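Local coordinates for protein titin (Homo sapiens, PDB 2A38) that probably anchors the giant elastic filament of striated muscle at the sarcomeric Z-disc through this N-terminal pair of immunoglobulin domains, at residues Gln117-Thr128 / Asp157-Pro168; Glu19-Ile29 / Gly61-Lys72. All blocks are in the same frame, centred on the assembly; numbering follows the deposited sequence.

Contact 1 of 2, residues Gln117-Thr128 / Asp157-Pro168; sequences QGSQVRLQVRVT and DLYSLLIAEAYP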
loop_
_atom_site.group_PDB
_atom_site.type_symbol
_atom_site.label_atom_id
_atom_site.label_comp_id
_atom_site.label_asym_id
_atom_site.label_seq_id
_atom_site.Cartn_x
_atom_site.Cartn_y
_atom_site.Cartn_z
ATOM N N GLN A 117 -9.937 -30.211 29.827
ATOM C CA GLN A 117 -11.146 -30.623 29.132
ATOM C C GLN A 117 -12.303 -29.655 29.359
ATOM O O GLN A 117 -12.542 -29.230 30.485
ATOM C CB GLN A 117 -11.529 -32.014 29.612
ATOM C CG GLN A 117 -12.603 -32.670 28.808
ATOM C CD GLN A 117 -12.900 -34.069 29.307
ATOM O OE1 GLN A 117 -12.001 -34.917 29.394
ATOM N NE2 GLN A 117 -14.164 -34.323 29.646
ATOM N N GLY A 118 -13.009 -29.299 28.288
ATOM C CA GLY A 118 -14.148 -28.404 28.411
ATOM C C GLY A 118 -13.869 -26.913 28.311
ATOM O O GLY A 118 -14.802 -26.105 28.338
ATOM N N SER A 119 -12.596 -26.543 28.192
ATOM C CA SER A 119 -12.204 -25.136 28.092
ATOM C C SER A 119 -12.541 -24.512 26.738
ATOM O O SER A 119 -12.515 -25.193 25.715
ATOM C CB SER A 119 -10.696 -24.995 28.304
ATOM O OG SER A 119 -10.277 -25.629 29.494
ATOM N N GLN A 120 -12.857 -23.220 26.745
ATOM C CA GLN A 120 -13.127 -22.489 25.514
ATOM C C GLN A 120 -11.741 -22.064 25.037
ATOM O O GLN A 120 -10.973 -21.475 25.804
ATOM C CB GLN A 120 -13.967 -21.245 25.783
ATOM C CG GLN A 120 -14.089 -20.318 24.585
ATOM C CD GLN A 120 -14.593 -18.923 24.962
ATOM O OE1 GLN A 120 -15.798 -18.704 25.148
ATOM N NE2 GLN A 120 -13.664 -17.974 25.090
ATOM N N VAL A 121 -11.416 -22.365 23.781
ATOM C CA VAL A 121 -10.103 -22.037 23.225
ATOM C C VAL A 121 -10.198 -21.219 21.947
ATOM O O VAL A 121 -11.064 -21.459 21.106
ATOM C CB VAL A 121 -9.309 -23.327 22.900
ATOM C CG1 VAL A 121 -8.079 -23.002 22.092
ATOM C CG2 VAL A 121 -8.919 -24.024 24.178
ATOM N N ARG A 122 -9.301 -20.248 21.810
ATOM C CA ARG A 122 -9.260 -19.421 20.611
ATOM C C ARG A 122 -7.830 -19.316 20.110
ATOM O O ARG A 122 -6.926 -18.938 20.856
ATOM C CB ARG A 122 -9.816 -18.021 20.881
ATOM C CG ARG A 122 -9.863 -17.117 19.654
ATOM C CD ARG A 122 -11.180 -16.371 19.611
ATOM N NE ARG A 122 -11.585 -15.995 20.964
ATOM C CZ ARG A 122 -12.829 -15.698 21.332
ATOM N NH1 ARG A 122 -13.080 -15.376 22.594
ATOM N NH2 ARG A 122 -13.821 -15.725 20.448
ATOM N N LEU A 123 -7.631 -19.695 18.853
ATOM C CA LEU A 123 -6.324 -19.624 18.219
ATOM C C LEU A 123 -6.440 -18.531 17.149
ATOM O O LEU A 123 -7.280 -18.626 16.257
ATOM C CB LEU A 123 -5.990 -20.970 17.567
ATOM C CG LEU A 123 -6.076 -22.190 18.487
ATOM C CD1 LEU A 123 -5.912 -23.477 17.694
ATOM C CD2 LEU A 123 -5.013 -22.074 19.552
ATOM N N GLN A 124 -5.612 -17.494 17.242
ATOM C CA GLN A 124 -5.656 -16.401 16.274
ATOM C C GLN A 124 -4.358 -16.129 15.546
ATOM O O GLN A 124 -3.274 -16.428 16.039
ATOM C CB GLN A 124 -6.045 -15.084 16.939
ATOM C CG GLN A 124 -7.391 -15.041 17.587
ATOM C CD GLN A 124 -7.818 -13.612 17.851
ATOM O OE1 GLN A 124 -6.981 -12.745 18.121
ATOM N NE2 GLN A 124 -9.121 -13.357 17.782
ATOM N N VAL A 125 -4.499 -15.510 14.378
ATOM C CA VAL A 125 -3.382 -15.106 13.547
ATOM C C VAL A 125 -3.772 -13.793 12.863
ATOM O O VAL A 125 -4.953 -13.513 12.643
ATOM C CB VAL A 125 -3.070 -16.147 12.439
ATOM C CG1 VAL A 125 -2.665 -17.474 13.049
ATOM C CG2 VAL A 125 -4.287 -16.327 11.531
ATOM N N ARG A 126 -2.783 -12.975 12.556
ATOM C CA ARG A 126 -3.021 -11.729 11.836
ATOM C C ARG A 126 -2.073 -11.831 10.644
ATOM O O ARG A 126 -0.871 -11.982 10.817
ATOM C CB ARG A 126 -2.685 -10.504 12.690
ATOM C CG ARG A 126 -2.879 -9.208 11.927
ATOM C CD ARG A 126 -2.648 -7.991 12.798
ATOM N NE ARG A 126 -3.788 -7.699 13.663
ATOM C CZ ARG A 126 -4.948 -7.207 13.235
ATOM N NH1 ARG A 126 -5.136 -6.949 11.945
ATOM N NH2 ARG A 126 -5.921 -6.961 14.104
ATOM N N VAL A 127 -2.624 -11.782 9.438
ATOM C CA VAL A 127 -1.819 -11.922 8.228
ATOM C C VAL A 127 -1.910 -10.731 7.291
ATOM O O VAL A 127 -2.988 -10.178 7.074
ATOM C CB VAL A 127 -2.252 -13.169 7.416
ATOM C CG1 VAL A 127 -1.329 -13.355 6.223
ATOM C CG2 VAL A 127 -2.243 -14.396 8.291
ATOM N N THR A 128 -0.771 -10.353 6.723
ATOM C CA THR A 128 -0.716 -9.250 5.770
ATOM C C THR A 128 -0.065 -9.747 4.486
ATOM O O THR A 128 0.553 -10.811 4.463
ATOM C CB THR A 128 0.108 -8.072 6.306
ATOM O OG1 THR A 128 1.422 -8.532 6.658
ATOM C CG2 THR A 128 -0.577 -7.449 7.528
ATOM N N ASP A 157 -7.542 -8.498 8.651
ATOM C CA ASP A 157 -6.388 -9.380 8.576
ATOM C C ASP A 157 -6.346 -10.386 9.721
ATOM O O ASP A 157 -5.469 -11.242 9.766
ATOM C CB ASP A 157 -5.108 -8.549 8.589
ATOM C CG ASP A 157 -5.179 -7.372 7.649
ATOM O OD1 ASP A 157 -5.751 -7.533 6.544
ATOM O OD2 ASP A 157 -4.655 -6.289 8.006
ATOM N N LEU A 158 -7.304 -10.282 10.634
ATOM C CA LEU A 158 -7.368 -11.159 11.796
ATOM C C LEU A 158 -8.276 -12.376 11.604
ATOM O O LEU A 158 -9.482 -12.231 11.393
ATOM C CB LEU A 158 -7.842 -10.346 13.000
ATOM C CG LEU A 158 -7.707 -10.929 14.404
ATOM C CD1 LEU A 158 -6.243 -11.216 14.723
ATOM C CD2 LEU A 158 -8.274 -9.923 15.396
ATOM N N TYR A 159 -7.692 -13.570 11.677
ATOM C CA TYR A 159 -8.443 -14.815 11.533
ATOM C C TYR A 159 -8.384 -15.548 12.854
ATOM O O TYR A 159 -7.348 -15.569 13.517
ATOM C CB TYR A 159 -7.845 -15.721 10.452
ATOM C CG TYR A 159 -7.939 -15.185 9.050
ATOM C CD1 TYR A 159 -7.097 -14.159 8.616
ATOM C CD2 TYR A 159 -8.861 -15.715 8.145
ATOM C CE1 TYR A 159 -7.164 -13.675 7.311
ATOM C CE2 TYR A 159 -8.940 -15.243 6.840
ATOM C CZ TYR A 159 -8.088 -14.224 6.426
ATOM O OH TYR A 159 -8.149 -13.765 5.123
ATOM N N SER A 160 -9.499 -16.152 13.233
ATOM C CA SER A 160 -9.558 -16.869 14.487
ATOM C C SER A 160 -10.227 -18.216 14.330
ATOM O O SER A 160 -11.099 -18.397 13.482
ATOM C CB SER A 160 -10.341 -16.056 15.516
ATOM O OG SER A 160 -9.847 -14.727 15.592
ATOM N N LEU A 161 -9.784 -19.159 15.147
ATOM C CA LEU A 161 -10.356 -20.488 15.190
ATOM C C LEU A 161 -10.800 -20.622 16.638
ATOM O O LEU A 161 -9.977 -20.666 17.551
ATOM C CB LEU A 161 -9.328 -21.571 14.867
ATOM C CG LEU A 161 -9.862 -22.972 15.194
ATOM C CD1 LEU A 161 -11.165 -23.209 14.452
ATOM C CD2 LEU A 161 -8.842 -24.028 14.818
ATOM N N LEU A 162 -12.106 -20.652 16.843
ATOM C CA LEU A 162 -12.653 -20.779 18.176
ATOM C C LEU A 162 -13.175 -22.184 18.409
ATOM O O LEU A 162 -13.957 -22.707 17.613
ATOM C CB LEU A 162 -13.788 -19.777 18.380
ATOM C CG LEU A 162 -14.595 -19.972 19.667
ATOM C CD1 LEU A 162 -13.725 -19.630 20.875
ATOM C CD2 LEU A 162 -15.830 -19.107 19.631
ATOM N N ILE A 163 -12.709 -22.800 19.490
ATOM C CA ILE A 163 -13.161 -24.128 19.883
ATOM C C ILE A 163 -13.915 -23.808 21.168
ATOM O O ILE A 163 -13.311 -23.507 22.199
ATOM C CB ILE A 163 -11.968 -25.069 20.145
ATOM C CG1 ILE A 163 -11.060 -25.093 18.911
ATOM C CG2 ILE A 163 -12.456 -26.476 20.423
ATOM C CD1 ILE A 163 -9.813 -25.915 19.090
ATOM N N ALA A 164 -15.239 -23.823 21.073
ATOM C CA ALA A 164 -16.114 -23.487 22.185
ATOM C C ALA A 164 -15.950 -24.379 23.413
ATOM O O ALA A 164 -15.980 -23.896 24.553
ATOM C CB ALA A 164 -17.563 -23.506 21.711
ATOM N N GLU A 165 -15.801 -25.677 23.177
ATOM C CA GLU A 165 -15.622 -26.658 24.240
ATOM C C GLU A 165 -14.569 -27.640 23.766
ATOM O O GLU A 165 -14.857 -28.522 22.960
ATOM C CB GLU A 165 -16.911 -27.424 24.493
ATOM C CG GLU A 165 -17.928 -26.710 25.318
ATOM C CD GLU A 165 -19.177 -27.544 25.493
ATOM O OE1 GLU A 165 -19.097 -28.632 26.108
ATOM O OE2 GLU A 165 -20.239 -27.110 25.003
ATOM N N ALA A 166 -13.353 -27.486 24.267
ATOM C CA ALA A 166 -12.259 -28.348 23.871
ATOM C C ALA A 166 -12.227 -29.650 24.659
ATOM O O ALA A 166 -12.255 -29.634 25.888
ATOM C CB ALA A 166 -10.954 -27.610 24.046
ATOM N N TYR A 167 -12.178 -30.769 23.935
ATOM C CA TYR A 167 -12.102 -32.106 24.534
ATOM C C TYR A 167 -10.856 -32.804 23.993
ATOM O O TYR A 167 -10.327 -32.403 22.958
ATOM C CB TYR A 167 -13.364 -32.923 24.217
ATOM C CG TYR A 167 -14.577 -32.416 24.961
ATOM C CD1 TYR A 167 -15.507 -31.582 24.338
ATOM C CD2 TYR A 167 -14.734 -32.677 26.324
ATOM C CE1 TYR A 167 -16.560 -31.007 25.060
ATOM C CE2 TYR A 167 -15.778 -32.108 27.056
ATOM C CZ TYR A 167 -16.682 -31.269 26.420
ATOM O OH TYR A 167 -17.671 -30.654 27.159
ATOM N N PRO A 168 -10.369 -33.851 24.689
ATOM C CA PRO A 168 -9.172 -34.601 24.277
ATOM C C PRO A 168 -9.076 -34.958 22.780
ATOM O O PRO A 168 -7.987 -34.949 22.216
ATOM C CB PRO A 168 -9.219 -35.831 25.173
ATOM C CG PRO A 168 -9.806 -35.287 26.428
ATOM C CD PRO A 168 -10.956 -34.451 25.900
HETATM O O HOH W 1 -16.394 -24.017 27.197
HETATM O O HOH W 2 -7.371 -5.627 9.778
#
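Leu-123 and Leu-161 lie side by side on the buried face of an antiparallel strand pair, with CD1 of Leu-123 4.1 Å from CD2 of Leu-161. Val-121 joins this layer against Ile-163 and Ala-166. Further along, with CG1 of Val-125 anti to the carbonyl carbon (chi1 -62°), CG2 falls between backbone N and carbonyl carbon, 3.8 Å from CB of Tyr-159. The backbones are closely bonded here: Val-121 N to Ile-163 O and Ile-163 N to Val-121 O both measure 2.7 Å and are nearly straight.

The face carrying Arg-122, Gln-124 and Arg-126 is looser and more exposed. Gln-124 NE2 gives Ser-160 OG a weak, bent hydrogen bond of 2.7 Å. A leucine in place of Gln-124 has no amide to offer, and the Ser-160 hydroxyl would probably be left to turn without that weak hold. CB of Leu-158 lies 4.0 Å above one face of the Arg-126 guanidinium, toward its rim. Arg-126 NH1 stays 4.0 Å from Asp-157 OD2, too far for a salt bridge.

These are strands B and E of the I-set domain. Strands 102-106 and 150-155 flank them in the same sheet, and Leu-123, Val-125 and Leu-161 pack on strand 172-180 of the facing sheet.

Contact 2 of 2, residues Glu19-Ile29 / Gly61-Lys72; sequences EGSTATFEAHI and GRAKLTIPAVTK. With CD (cadmium ion), chain D.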
loop_
_atom_site.group_PDB
_atom_site.type_symbol
_atom_site.label_atom_id
_atom_site.label_comp_id
_atom_site.label_asym_id
_atom_site.label_seq_id
_atom_site.Cartn_x
_atom_site.Cartn_y
_atom_site.Cartn_z
ATOM N N GLU A 19 3.939 1.745 -6.132
ATOM C CA GLU A 19 2.654 2.044 -5.506
ATOM C C GLU A 19 2.790 2.341 -4.024
ATOM O O GLU A 19 3.566 1.696 -3.321
ATOM C CB GLU A 19 1.703 0.870 -5.628
ATOM C CG GLU A 19 0.905 0.803 -6.884
ATOM C CD GLU A 19 -0.336 -0.028 -6.669
ATOM O OE1 GLU A 19 -1.287 0.491 -6.035
ATOM O OE2 GLU A 19 -0.350 -1.204 -7.105
ATOM N N GLY A 20 2.015 3.305 -3.545
ATOM C CA GLY A 20 2.066 3.641 -2.137
ATOM C C GLY A 20 3.271 4.460 -1.727
ATOM O O GLY A 20 3.259 5.063 -0.656
ATOM N N SER A 21 4.319 4.474 -2.549
ATOM C CA SER A 21 5.503 5.267 -2.229
ATOM C C SER A 21 5.197 6.710 -2.599
ATOM O O SER A 21 4.169 6.994 -3.222
ATOM C CB SER A 21 6.728 4.786 -3.017
ATOM O OG SER A 21 7.200 3.540 -2.536
ATOM N N THR A 22 6.078 7.623 -2.209
ATOM C CA THR A 22 5.876 9.033 -2.516
ATOM C C THR A 22 6.493 9.355 -3.870
ATOM O O THR A 22 7.575 8.870 -4.200
ATOM C CB THR A 22 6.518 9.944 -1.440
ATOM O OG1 THR A 22 7.935 9.724 -1.403
ATOM C CG2 THR A 22 5.937 9.640 -0.067
ATOM N N ALA A 23 5.789 10.161 -4.659
ATOM C CA ALA A 23 6.278 10.558 -5.980
ATOM C C ALA A 23 6.506 12.059 -6.003
ATOM O O ALA A 23 5.680 12.834 -5.515
ATOM C CB ALA A 23 5.276 10.170 -7.067
ATOM N N THR A 24 7.637 12.463 -6.569
ATOM C CA THR A 24 7.961 13.871 -6.641
ATOM C C THR A 24 8.479 14.323 -7.994
ATOM O O THR A 24 9.402 13.729 -8.563
ATOM C CB THR A 24 9.012 14.262 -5.593
ATOM O OG1 THR A 24 8.634 13.728 -4.319
ATOM C CG2 THR A 24 9.104 15.781 -5.481
ATOM N N PHE A 25 7.849 15.377 -8.499
ATOM C CA PHE A 25 8.225 16.023 -9.744
ATOM C C PHE A 25 8.781 17.363 -9.275
ATOM O O PHE A 25 8.163 18.039 -8.458
ATOM C CB PHE A 25 6.998 16.249 -10.629
ATOM C CG PHE A 25 6.659 15.082 -11.507
ATOM C CD1 PHE A 25 5.407 14.485 -11.441
ATOM C CD2 PHE A 25 7.596 14.586 -12.415
ATOM C CE1 PHE A 25 5.089 13.409 -12.271
ATOM C CE2 PHE A 25 7.288 13.508 -13.251
ATOM C CZ PHE A 25 6.034 12.919 -13.179
ATOM N N GLU A 26 9.955 17.735 -9.766
ATOM C CA GLU A 26 10.565 18.996 -9.381
ATOM C C GLU A 26 11.194 19.639 -10.611
ATOM O O GLU A 26 11.653 18.951 -11.517
ATOM C CB GLU A 26 11.630 18.765 -8.306
ATOM C CG GLU A 26 12.317 20.038 -7.821
ATOM C CD GLU A 26 13.810 20.058 -8.130
ATOM O OE1 GLU A 26 14.184 19.820 -9.303
ATOM O OE2 GLU A 26 14.611 20.316 -7.208
ATOM N N ALA A 27 11.212 20.963 -10.640
ATOM C CA ALA A 27 11.781 21.676 -11.761
ATOM C C ALA A 27 12.280 23.020 -11.284
ATOM O O ALA A 27 11.839 23.520 -10.262
ATOM C CB ALA A 27 10.728 21.870 -12.832
ATOM N N HIS A 28 13.221 23.590 -12.014
ATOM C CA HIS A 28 13.736 24.899 -11.683
ATOM C C HIS A 28 13.347 25.784 -12.827
ATOM O O HIS A 28 13.632 25.486 -13.987
ATOM C CB HIS A 28 15.246 24.870 -11.530
ATOM C CG HIS A 28 15.690 24.276 -10.236
ATOM N ND1 HIS A 28 15.989 25.046 -9.133
ATOM C CD2 HIS A 28 15.819 22.990 -9.847
ATOM C CE1 HIS A 28 16.285 24.257 -8.120
ATOM N NE2 HIS A 28 16.190 23.005 -8.525
ATOM N N ILE A 29 12.684 26.875 -12.495
ATOM C CA ILE A 29 12.224 27.796 -13.503
ATOM C C ILE A 29 12.845 29.159 -13.300
ATOM O O ILE A 29 12.918 29.663 -12.175
ATOM C CB ILE A 29 10.698 27.923 -13.443
ATOM C CG1 ILE A 29 10.072 26.546 -13.668
ATOM C CG2 ILE A 29 10.218 28.945 -14.470
ATOM C CD1 ILE A 29 8.586 26.507 -13.467
ATOM N N GLY A 61 12.304 29.778 -7.100
ATOM C CA GLY A 61 12.436 29.318 -8.471
ATOM C C GLY A 61 12.358 27.810 -8.602
ATOM O O GLY A 61 12.620 27.263 -9.667
ATOM N N ARG A 62 11.996 27.137 -7.516
ATOM C CA ARG A 62 11.875 25.690 -7.518
ATOM C C ARG A 62 10.403 25.299 -7.397
ATOM O O ARG A 62 9.756 25.605 -6.403
ATOM C CB ARG A 62 12.651 25.102 -6.345
ATOM C CG ARG A 62 12.726 23.583 -6.348
ATOM C CD ARG A 62 12.973 23.043 -4.943
ATOM N NE ARG A 62 13.420 21.653 -4.950
ATOM C CZ ARG A 62 13.621 20.930 -3.850
ATOM N NH1 ARG A 62 13.403 21.468 -2.657
ATOM N NH2 ARG A 62 14.055 19.677 -3.938
ATOM N N ALA A 63 9.868 24.643 -8.421
ATOM C CA ALA A 63 8.477 24.203 -8.393
ATOM C C ALA A 63 8.487 22.723 -8.047
ATOM O O ALA A 63 9.270 21.956 -8.604
ATOM C CB ALA A 63 7.819 24.410 -9.744
ATOM N N LYS A 64 7.617 22.324 -7.129
ATOM C CA LYS A 64 7.541 20.935 -6.715
ATOM C C LYS A 64 6.106 20.453 -6.564
ATOM O O LYS A 64 5.241 21.178 -6.082
ATOM C CB LYS A 64 8.301 20.754 -5.400
ATOM C CG LYS A 64 8.163 19.376 -4.774
ATOM C CD LYS A 64 9.245 19.134 -3.735
ATOM C CE LYS A 64 10.613 19.149 -4.400
ATOM N NZ LYS A 64 11.696 18.673 -3.497
ATOM N N LEU A 65 5.870 19.224 -7.011
ATOM C CA LEU A 65 4.563 18.588 -6.922
ATOM C C LEU A 65 4.799 17.231 -6.278
ATOM O O LEU A 65 5.470 16.377 -6.851
ATOM C CB LEU A 65 3.948 18.402 -8.310
ATOM C CG LEU A 65 2.535 17.817 -8.310
ATOM C CD1 LEU A 65 1.814 18.217 -9.579
ATOM C CD2 LEU A 65 2.598 16.308 -8.173
ATOM N N THR A 66 4.252 17.030 -5.088
ATOM C CA THR A 66 4.442 15.770 -4.386
ATOM C C THR A 66 3.144 15.034 -4.114
ATOM O O THR A 66 2.175 15.621 -3.638
ATOM C CB THR A 66 5.153 15.986 -3.033
ATOM O OG1 THR A 66 6.463 16.526 -3.259
ATOM C CG2 THR A 66 5.278 14.668 -2.275
ATOM N N ILE A 67 3.132 13.746 -4.437
ATOM C CA ILE A 67 1.974 12.907 -4.177
ATOM C C ILE A 67 2.427 11.972 -3.061
ATOM O O ILE A 67 3.305 11.138 -3.272
ATOM C CB ILE A 67 1.578 12.069 -5.402
ATOM C CG1 ILE A 67 1.325 12.986 -6.600
ATOM C CG2 ILE A 67 0.328 11.258 -5.089
ATOM C CD1 ILE A 67 0.941 12.254 -7.866
ATOM N N PRO A 68 1.861 12.129 -1.848
ATOM C CA PRO A 68 2.200 11.303 -0.680
ATOM C C PRO A 68 2.138 9.799 -0.961
ATOM O O PRO A 68 3.171 9.141 -1.082
ATOM C CB PRO A 68 1.179 11.756 0.357
ATOM C CG PRO A 68 1.027 13.213 0.039
ATOM C CD PRO A 68 0.897 13.181 -1.471
ATOM N N ALA A 69 0.930 9.254 -1.058
ATOM C CA ALA A 69 0.765 7.832 -1.343
ATOM C C ALA A 69 0.331 7.697 -2.795
ATOM O O ALA A 69 -0.832 7.926 -3.127
ATOM C CB ALA A 69 -0.285 7.226 -0.423
ATOM N N VAL A 70 1.265 7.332 -3.663
ATOM C CA VAL A 70 0.954 7.197 -5.079
ATOM C C VAL A 70 0.100 5.980 -5.398
ATOM O O VAL A 70 0.322 4.895 -4.869
ATOM C CB VAL A 70 2.233 7.116 -5.917
ATOM C CG1 VAL A 70 1.884 7.039 -7.397
ATOM C CG2 VAL A 70 3.091 8.325 -5.644
ATOM N N THR A 71 -0.876 6.172 -6.275
ATOM C CA THR A 71 -1.757 5.087 -6.682
ATOM C C THR A 71 -1.567 4.851 -8.178
ATOM O O THR A 71 -1.065 5.725 -8.883
ATOM C CB THR A 71 -3.228 5.438 -6.398
ATOM O OG1 THR A 71 -3.613 6.567 -7.191
ATOM C CG2 THR A 71 -3.412 5.781 -4.923
ATOM N N LYS A 72 -1.954 3.674 -8.660
ATOM C CA LYS A 72 -1.808 3.352 -10.078
ATOM C C LYS A 72 -2.630 4.291 -10.947
ATOM O O LYS A 72 -2.359 4.450 -12.137
ATOM C CB LYS A 72 -2.242 1.914 -10.345
ATOM C CG LYS A 72 -1.210 0.868 -9.968
ATOM C CD LYS A 72 -1.755 -0.532 -10.198
ATOM C CE LYS A 72 -0.689 -1.581 -9.949
ATOM N NZ LYS A 72 -1.232 -2.965 -10.047
HETATM CD CD CD D . 16.673 20.968 -7.324
HETATM O O HOH W 3 16.565 19.653 -9.213
#
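Val-70 is bound to Gly-20 and Ser-21 by two backbone hydrogen bonds. Gly-20 N reaches Val-70 O at 2.7 Å, and Val-70 N reaches Ser-21 O at 3.0 Å. The Val-70 side chain also meets the methyl of Ala-23, though the modelled spacing of their carbons is doubtful. Ala-23 opens the regular antiparallel pairing, exchanging both backbone bonds with Ile-67. Val-70 leans on Val-97 of strand 87-98 as well.

Glu-19 closes this end of the contact. Its chain crosses that of Lys-72, with CG of Glu-19 3.7 Å from CG of Lys-72. Their charged ends form a salt bridge, but the place of the carboxylate oxygen involved is less sure.

At the other end the side chains form a metal site. Glu-26 CG is anti to the backbone N (chi1 -179°) and the chain bends at chi2, which brings the carboxylate across to Arg-62. Arg-62 NE donates to Glu-26 OE2 at 2.9 Å on the anti side, with the oxygen near the guanidinium plane. The same OE2 binds the cadmium ion at 2.2 Å. This double grip probably limits rotation of the carboxylate. His-28 NE2 binds the cadmium ion at 2.4 Å, and Arg-62 CG lies over one face of the imidazole.

The whole is a B-E strand pair of an I-set immunoglobulin sandwich, bearing a surface cadmium site completed in part by a water.

Contacts 1 and 2 are equivalent strand pairs in two successive I-set domains. Each joins strands B and E at the middle of a four-stranded sheet. Contact 2 closes before contact 1 opens along the chain, so each is complete within its own domain. They lie on opposite sides of the chain's centre. Their centres are about 46 Å apart and their nearest atoms about 14 Å apart, without touching. This separation fits the extended tandem of Z1 and Z2. The two differ in their outward faces: residues 19-29 supply both protein ligands of the cadmium ion, while contact 1 holds no metal.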